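Local coordinates for ornithine cyclodeaminase (Methanococcus maripaludis S2, PDB 3C2Q), which converts L-ornithine to L-proline with release of ammonia, using NAD(+) as cofactor, at residues K121-I126 / G136-V141; A174-E179 / T185-N190. One frame throughout, in Å; residues are numbered along the deposited sequence.

Contact 1. Residues K121-I126 / G136-V141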
ATOM      1  N   LYS B 121       1.395   3.123  28.434  1.00 24.44           N
ATOM      2  CA  LYS B 121       0.728   3.000  29.742  1.00 26.54           C
ATOM      3  C   LYS B 121       0.358   1.534  30.025  1.00 27.07           C
ATOM      4  O   LYS B 121       0.590   1.019  31.139  1.00 25.50           O
ATOM      5  CB  LYS B 121      -0.527   3.854  29.813  1.00 27.27           C
ATOM      6  CG  LYS B 121      -1.242   3.765  31.196  1.00 31.26           C
ATOM      7  CD  LYS B 121      -0.533   4.662  32.225  1.00 40.84           C
ATOM      8  CE  LYS B 121      -0.447   4.020  33.628  1.00 45.50           C
ATOM      9  NZ  LYS B 121       0.713   4.605  34.406  1.00 47.31           N
ATOM     10  N   GLU B 122      -0.233   0.868  29.029  1.00 26.60           N
ATOM     11  CA  GLU B 122      -0.556  -0.535  29.184  1.00 27.67           C
ATOM     12  C   GLU B 122       0.672  -1.433  29.396  1.00 26.83           C
ATOM     13  O   GLU B 122       0.642  -2.325  30.260  1.00 26.06           O
ATOM     14  CB  GLU B 122      -1.430  -1.031  28.033  1.00 28.96           C
ATOM     15  CG  GLU B 122      -2.359  -2.135  28.485  1.00 37.02           C
ATOM     16  CD  GLU B 122      -3.366  -2.561  27.427  1.00 46.46           C
ATOM     17  OE1 GLU B 122      -3.564  -1.806  26.426  1.00 49.27           O
ATOM     18  OE2 GLU B 122      -3.960  -3.662  27.614  1.00 50.64           O
HETATM   19  N   MSE B 123       1.753  -1.212  28.646  1.00 25.28           N
HETATM   20  CA  MSE B 123       2.969  -1.999  28.835  1.00 26.15           C
HETATM   21  C   MSE B 123       3.545  -1.789  30.262  1.00 25.99           C
HETATM   22  O   MSE B 123       4.052  -2.714  30.888  1.00 24.76           O
HETATM   23  CB  MSE B 123       4.037  -1.612  27.815  1.00 25.15           C
HETATM   24  CG  MSE B 123       3.685  -1.985  26.362  1.00 26.80           C
HETATM   25 SE   MSE B 123       5.096  -1.306  25.193  1.00 31.25          SE
HETATM   26  CE  MSE B 123       6.642  -2.346  25.753  1.00 24.29           C
ATOM     27  N   HIS B 124       3.471  -0.557  30.745  1.00 26.87           N
ATOM     28  CA  HIS B 124       3.965  -0.236  32.088  1.00 28.66           C
ATOM     29  C   HIS B 124       3.139  -0.976  33.147  1.00 29.18           C
ATOM     30  O   HIS B 124       3.693  -1.614  34.034  1.00 29.73           O
ATOM     31  CB  HIS B 124       3.947   1.270  32.315  1.00 28.63           C
ATOM     32  CG  HIS B 124       4.560   1.682  33.617  1.00 31.02           C
ATOM     33  ND1 HIS B 124       5.903   1.964  33.750  1.00 30.90           N
ATOM     34  CD2 HIS B 124       4.012   1.846  34.843  1.00 31.04           C
ATOM     35  CE1 HIS B 124       6.154   2.298  35.001  1.00 33.98           C
ATOM     36  NE2 HIS B 124       5.023   2.238  35.684  1.00 34.55           N
ATOM     37  N   GLU B 125       1.820  -0.922  33.016  1.00 29.65           N
ATOM     38  CA  GLU B 125       0.922  -1.642  33.911  1.00 31.24           C
ATOM     39  C   GLU B 125       1.179  -3.144  33.874  1.00 30.08           C
ATOM     40  O   GLU B 125       1.245  -3.802  34.923  1.00 29.30           O
ATOM     41  CB  GLU B 125      -0.531  -1.379  33.517  1.00 31.07           C
ATOM     42  CG  GLU B 125      -0.996   0.028  33.782  1.00 33.89           C
ATOM     43  CD  GLU B 125      -2.393   0.297  33.208  1.00 36.42           C
ATOM     44  OE1 GLU B 125      -2.845  -0.431  32.281  1.00 43.44           O
ATOM     45  OE2 GLU B 125      -3.042   1.261  33.668  1.00 44.92           O
ATOM     46  N   ILE B 126       1.316  -3.695  32.666  1.00 28.17           N
ATOM     47  CA  ILE B 126       1.564  -5.119  32.503  1.00 26.90           C
ATOM     48  C   ILE B 126       2.922  -5.547  33.091  1.00 27.18           C
ATOM     49  O   ILE B 126       3.011  -6.599  33.747  1.00 27.95           O
ATOM     50  CB  ILE B 126       1.376  -5.574  31.002  1.00 26.42           C
ATOM     51  CG1 ILE B 126      -0.113  -5.579  30.629  1.00 26.35           C
ATOM     52  CG2 ILE B 126       2.039  -6.933  30.746  1.00 24.76           C
ATOM     53  CD1 ILE B 126      -0.409  -5.543  29.100  1.00 26.73           C
ATOM     54  N   GLY B 136       2.011 -13.815  33.083  1.00 35.39           N
ATOM     55  CA  GLY B 136       1.499 -12.840  32.091  1.00 32.69           C
ATOM     56  C   GLY B 136       2.633 -12.206  31.294  1.00 30.56           C
ATOM     57  O   GLY B 136       3.447 -12.891  30.686  1.00 31.30           O
ATOM     58  N   GLY B 137       2.721 -10.891  31.311  1.00 28.36           N
ATOM     59  CA  GLY B 137       3.819 -10.272  30.621  1.00 26.88           C
ATOM     60  C   GLY B 137       3.559 -10.095  29.127  1.00 25.09           C
ATOM     61  O   GLY B 137       2.441 -10.241  28.654  1.00 24.30           O
ATOM     62  N   ILE B 138       4.604  -9.725  28.409  1.00 24.62           N
ATOM     63  CA  ILE B 138       4.474  -9.245  27.027  1.00 23.13           C
ATOM     64  C   ILE B 138       5.366 -10.084  26.138  1.00 22.76           C
ATOM     65  O   ILE B 138       6.522 -10.333  26.479  1.00 21.92           O
ATOM     66  CB  ILE B 138       4.918  -7.752  26.900  1.00 23.06           C
ATOM     67  CG1 ILE B 138       4.031  -6.857  27.776  1.00 23.29           C
ATOM     68  CG2 ILE B 138       4.925  -7.302  25.377  1.00 21.64           C
ATOM     69  CD1 ILE B 138       4.434  -5.350  27.819  1.00 24.26           C
ATOM     70  N   ALA B 139       4.836 -10.513  24.992  1.00 21.07           N
ATOM     71  CA  ALA B 139       5.686 -11.098  23.959  1.00 20.14           C
ATOM     72  C   ALA B 139       5.768 -10.150  22.750  1.00 19.79           C
ATOM     73  O   ALA B 139       4.785  -9.465  22.415  1.00 19.56           O
ATOM     74  CB  ALA B 139       5.148 -12.471  23.509  1.00 19.83           C
ATOM     75  N   ILE B 140       6.933 -10.137  22.114  1.00 18.74           N
ATOM     76  CA  ILE B 140       7.160  -9.385  20.863  1.00 19.57           C
ATOM     77  C   ILE B 140       7.288 -10.364  19.740  1.00 18.93           C
ATOM     78  O   ILE B 140       8.008 -11.388  19.843  1.00 18.77           O
ATOM     79  CB  ILE B 140       8.480  -8.537  20.909  1.00 19.36           C
ATOM     80  CG1 ILE B 140       8.444  -7.490  22.029  1.00 21.47           C
ATOM     81  CG2 ILE B 140       8.814  -7.904  19.531  1.00 19.80           C
ATOM     82  CD1 ILE B 140       7.280  -6.473  21.977  1.00 22.59           C
ATOM     83  N   VAL B 141       6.615 -10.047  18.645  1.00 18.18           N
ATOM     84  CA  VAL B 141       6.764 -10.807  17.427  1.00 18.53           C
ATOM     85  C   VAL B 141       7.390  -9.813  16.449  1.00 18.52           C
ATOM     86  O   VAL B 141       6.849  -8.719  16.264  1.00 18.33           O
ATOM     87  CB  VAL B 141       5.360 -11.300  16.935  1.00 19.71           C
ATOM     88  CG1 VAL B 141       5.457 -12.036  15.645  1.00 22.12           C
ATOM     89  CG2 VAL B 141       4.698 -12.210  17.992  1.00 20.19           C
TER
HETATM   90  O   HOH W   1       1.483  -9.153  33.496  1.00 34.01           O
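Apolar helix-on-sheet packing joins residues 121-126 to residues 136-141 in the Rossmann-fold domain: one turn of helix 112-133 lies over the start of strand 138-142, an inner strand of the six-stranded parallel sheet. Ile138 carries the strand's side of it. Its CG1 stands anti to its own carbonyl carbon (chi1 -61°) and the chain runs straight on to CD1 (chi2 176°), which sends the ethyl arm out to the helix. The methyl end of that arm, CD1, touches Met123, a selenomethionine, with 3.7 Å from Ile138 CD1 to Met123 CG. Lower on the same arm, Ile126 presses in with its branch methyl, and Ile126 CG2 comes within 3.6 Å of Ile138 CG1. Both helix side chains cross Ile138 at about a right angle, one meeting the arm at CD1 and the other at CG1. Met123 also touches Ile278 of the adjacent strand 276-280, and Leu334 and Leu338 of helix 327-342, while Ile126 also rests on Met276; the contact is thus one part of a larger buried layer. Just ahead of the strand, Gly137 offers only backbone: its CA lies 3.8 Å from Ile126 CG2. Polar linkage between the segments runs through a single water, which donates to Ile126 O at 3.0 Å and accepts from Gly137 N at 3.1 Å.

Contact 2. Residues A174-E179 / T185-N190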
ATOM      1  N   ALA B 174      17.190 -11.931  14.050  1.00 18.94           N
ATOM      2  CA  ALA B 174      18.351 -12.219  14.913  1.00 19.76           C
ATOM      3  C   ALA B 174      19.660 -11.901  14.233  1.00 19.56           C
ATOM      4  O   ALA B 174      20.537 -11.279  14.857  1.00 20.10           O
ATOM      5  CB  ALA B 174      18.338 -13.673  15.391  1.00 19.33           C
ATOM      6  N   THR B 175      19.806 -12.293  12.973  1.00 19.31           N
ATOM      7  CA  THR B 175      21.097 -12.125  12.311  1.00 19.94           C
ATOM      8  C   THR B 175      21.384 -10.673  11.922  1.00 19.68           C
ATOM      9  O   THR B 175      22.540 -10.262  11.962  1.00 18.81           O
ATOM     10  CB  THR B 175      21.323 -13.070  11.089  1.00 20.48           C
ATOM     11  OG1 THR B 175      20.343 -12.788  10.060  1.00 21.40           O
ATOM     12  CG2 THR B 175      21.235 -14.545  11.531  1.00 20.67           C
ATOM     13  N   HIS B 176      20.351  -9.895  11.566  1.00 17.99           N
ATOM     14  CA  HIS B 176      20.573  -8.446  11.358  1.00 17.82           C
ATOM     15  C   HIS B 176      20.802  -7.664  12.634  1.00 16.98           C
ATOM     16  O   HIS B 176      21.585  -6.706  12.620  1.00 16.78           O
ATOM     17  CB  HIS B 176      19.495  -7.780  10.472  1.00 18.25           C
ATOM     18  CG  HIS B 176      19.515  -8.271   9.043  1.00 17.78           C
ATOM     19  ND1 HIS B 176      20.595  -8.081   8.200  1.00 18.27           N
ATOM     20  CD2 HIS B 176      18.587  -8.943   8.319  1.00 17.45           C
ATOM     21  CE1 HIS B 176      20.325  -8.607   7.016  1.00 19.64           C
ATOM     22  NE2 HIS B 176      19.122  -9.157   7.071  1.00 17.40           N
ATOM     23  N   ASP B 177      20.119  -8.048  13.713  1.00 16.72           N
ATOM     24  CA  ASP B 177      20.415  -7.496  15.042  1.00 18.13           C
ATOM     25  C   ASP B 177      21.917  -7.721  15.339  1.00 18.68           C
ATOM     26  O   ASP B 177      22.643  -6.811  15.765  1.00 18.12           O
ATOM     27  CB  ASP B 177      19.548  -8.157  16.116  1.00 17.54           C
ATOM     28  CG  ASP B 177      19.971  -7.778  17.556  1.00 21.95           C
ATOM     29  OD1 ASP B 177      19.900  -6.580  17.958  1.00 18.31           O
ATOM     30  OD2 ASP B 177      20.344  -8.708  18.306  1.00 21.23           O
ATOM     31  N   ILE B 178      22.383  -8.932  15.064  1.00 18.69           N
ATOM     32  CA  ILE B 178      23.768  -9.285  15.364  1.00 19.30           C
ATOM     33  C   ILE B 178      24.747  -8.591  14.425  1.00 18.69           C
ATOM     34  O   ILE B 178      25.793  -8.105  14.874  1.00 20.06           O
ATOM     35  CB  ILE B 178      23.928 -10.834  15.412  1.00 19.08           C
ATOM     36  CG1 ILE B 178      23.230 -11.335  16.681  1.00 17.14           C
ATOM     37  CG2 ILE B 178      25.463 -11.218  15.377  1.00 19.73           C
ATOM     38  CD1 ILE B 178      22.874 -12.832  16.704  1.00 19.45           C
ATOM     39  N   GLU B 179      24.402  -8.500  13.138  1.00 18.46           N
ATOM     40  CA  GLU B 179      25.129  -7.649  12.194  1.00 18.56           C
ATOM     41  C   GLU B 179      25.322  -6.242  12.723  1.00 18.92           C
ATOM     42  O   GLU B 179      26.426  -5.660  12.582  1.00 17.14           O
ATOM     43  CB  GLU B 179      24.423  -7.550  10.830  1.00 18.48           C
ATOM     44  CG  GLU B 179      25.248  -6.874   9.769  1.00 18.80           C
ATOM     45  CD  GLU B 179      24.422  -6.410   8.555  1.00 19.56           C
ATOM     46  OE1 GLU B 179      23.298  -6.942   8.321  1.00 21.32           O
ATOM     47  OE2 GLU B 179      24.883  -5.507   7.823  1.00 17.26           O
ATOM     48  N   THR B 185      25.911  -2.087  11.117  1.00 18.05           N
ATOM     49  CA  THR B 185      25.046  -2.052   9.910  1.00 17.92           C
ATOM     50  C   THR B 185      23.893  -3.082   9.922  1.00 18.27           C
ATOM     51  O   THR B 185      23.913  -4.058  10.676  1.00 17.29           O
ATOM     52  CB  THR B 185      25.853  -2.340   8.611  1.00 16.81           C
ATOM     53  OG1 THR B 185      26.441  -3.645   8.697  1.00 18.52           O
ATOM     54  CG2 THR B 185      26.958  -1.327   8.400  1.00 18.50           C
ATOM     55  N   SER B 186      22.901  -2.848   9.059  1.00 18.50           N
ATOM     56  CA  SER B 186      21.905  -3.862   8.723  1.00 20.14           C
ATOM     57  C   SER B 186      21.784  -3.788   7.225  1.00 19.84           C
ATOM     58  O   SER B 186      21.561  -2.700   6.672  1.00 20.02           O
ATOM     59  CB  SER B 186      20.565  -3.552   9.386  1.00 20.53           C
ATOM     60  OG  SER B 186      19.657  -4.649   9.209  1.00 22.07           O
ATOM     61  N   LEU B 187      22.012  -4.920   6.567  1.00 21.61           N
ATOM     62  CA  LEU B 187      22.099  -4.943   5.117  1.00 23.46           C
ATOM     63  C   LEU B 187      23.255  -4.047   4.619  1.00 22.95           C
ATOM     64  O   LEU B 187      23.203  -3.507   3.497  1.00 21.85           O
ATOM     65  CB  LEU B 187      20.754  -4.449   4.526  1.00 24.63           C
ATOM     66  CG  LEU B 187      19.515  -5.338   4.705  1.00 28.95           C
ATOM     67  CD1 LEU B 187      18.270  -4.638   4.102  1.00 31.79           C
ATOM     68  CD2 LEU B 187      19.777  -6.663   4.044  1.00 32.66           C
ATOM     69  N   GLY B 188      24.274  -3.842   5.466  1.00 21.39           N
ATOM     70  CA  GLY B 188      25.411  -3.024   5.048  1.00 20.04           C
ATOM     71  C   GLY B 188      25.167  -1.543   5.142  1.00 19.85           C
ATOM     72  O   GLY B 188      25.999  -0.768   4.699  1.00 20.44           O
ATOM     73  N   VAL B 189      24.017  -1.137   5.697  1.00 19.60           N
ATOM     74  CA  VAL B 189      23.697   0.274   5.864  1.00 19.16           C
ATOM     75  C   VAL B 189      23.934   0.657   7.313  1.00 18.12           C
ATOM     76  O   VAL B 189      23.426   0.015   8.207  1.00 17.75           O
ATOM     77  CB  VAL B 189      22.214   0.611   5.429  1.00 19.87           C
ATOM     78  CG1 VAL B 189      21.915   2.082   5.692  1.00 21.10           C
ATOM     79  CG2 VAL B 189      22.011   0.297   3.925  1.00 21.44           C
ATOM     80  N   ASN B 190      24.695   1.725   7.550  1.00 18.31           N
ATOM     81  CA  ASN B 190      25.057   2.100   8.904  1.00 18.76           C
ATOM     82  C   ASN B 190      23.810   2.630   9.636  1.00 19.51           C
ATOM     83  O   ASN B 190      23.171   3.534   9.123  1.00 19.50           O
ATOM     84  CB  ASN B 190      26.142   3.191   8.863  1.00 18.10           C
ATOM     85  CG  ASN B 190      26.575   3.622  10.230  1.00 19.15           C
ATOM     86  OD1 ASN B 190      25.946   4.455  10.839  1.00 18.11           O
ATOM     87  ND2 ASN B 190      27.684   3.043  10.729  1.00 19.24           N
TER
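One buried carboxylate, that of Glu179, collects four hydrogen bonds, three of them from the tight hairpin of residues 185-190 that follows its helix. The hairpin turns through a type I' beta turn from Ser186 to Val189, and Glu179 reaches into it with CG anti to the backbone N (chi1 -171°) and the chain extended beyond. Glu179 OE2 takes Gly188 N on its syn lone pair at 2.9 Å and, on the anti side and 25° out of the carboxylate plane, the hydroxyl of Thr185, with Thr185 OG1 to Glu179 OE2 at 2.6 Å. Glu179 OE1 receives Leu187 N from the syn side at 3.0 Å, and His176 ND1 meets it nearly along the C-O axis at 2.9 Å, with the oxygen in the imidazole plane. The His176 ring also touches the hairpin: its CE1 lies 3.6 Å from Leu187 CD2. His204 stacks on this ring and His148 packs edge-to-face with it. A glutamine here would probably set its NH2 against two of the donors, leaving Leu187 N and His176 ND1, or Gly188 N and the Thr185 hydroxyl, without the acceptor they share. Four donors converging on the two oxygens would probably favour the ionised carboxylate; the bonds to Leu187 N and Gly188 N help hold the turn, and the in-plane bond to ND1 probably limits rotation of the His176 ring.

How the contacts relate
From the N terminus, the chain runs along helix 112-133, turns back, and starts the parallel sheet of the Rossmann fold at strand 138-142; contact 1 closes that first connection, spanning nine residues. The chain then continues through helices 145-148 and 152-160 to strand 166-170, the sheet neighbour of 138-142, and into helix 171-183. Contact 2 closes the short return from this helix to the hairpin of 185-190. The two loops follow in series, neither nesting nor crossing, with centres 26 Å apart and nearest atoms about 10 Å apart. Contact 1 binds a helix to the sheet itself, whereas contact 2 ties the hairpin to helix 171-183, which begins with Asn171 and Ala172, probable NAD(+)-binding residues.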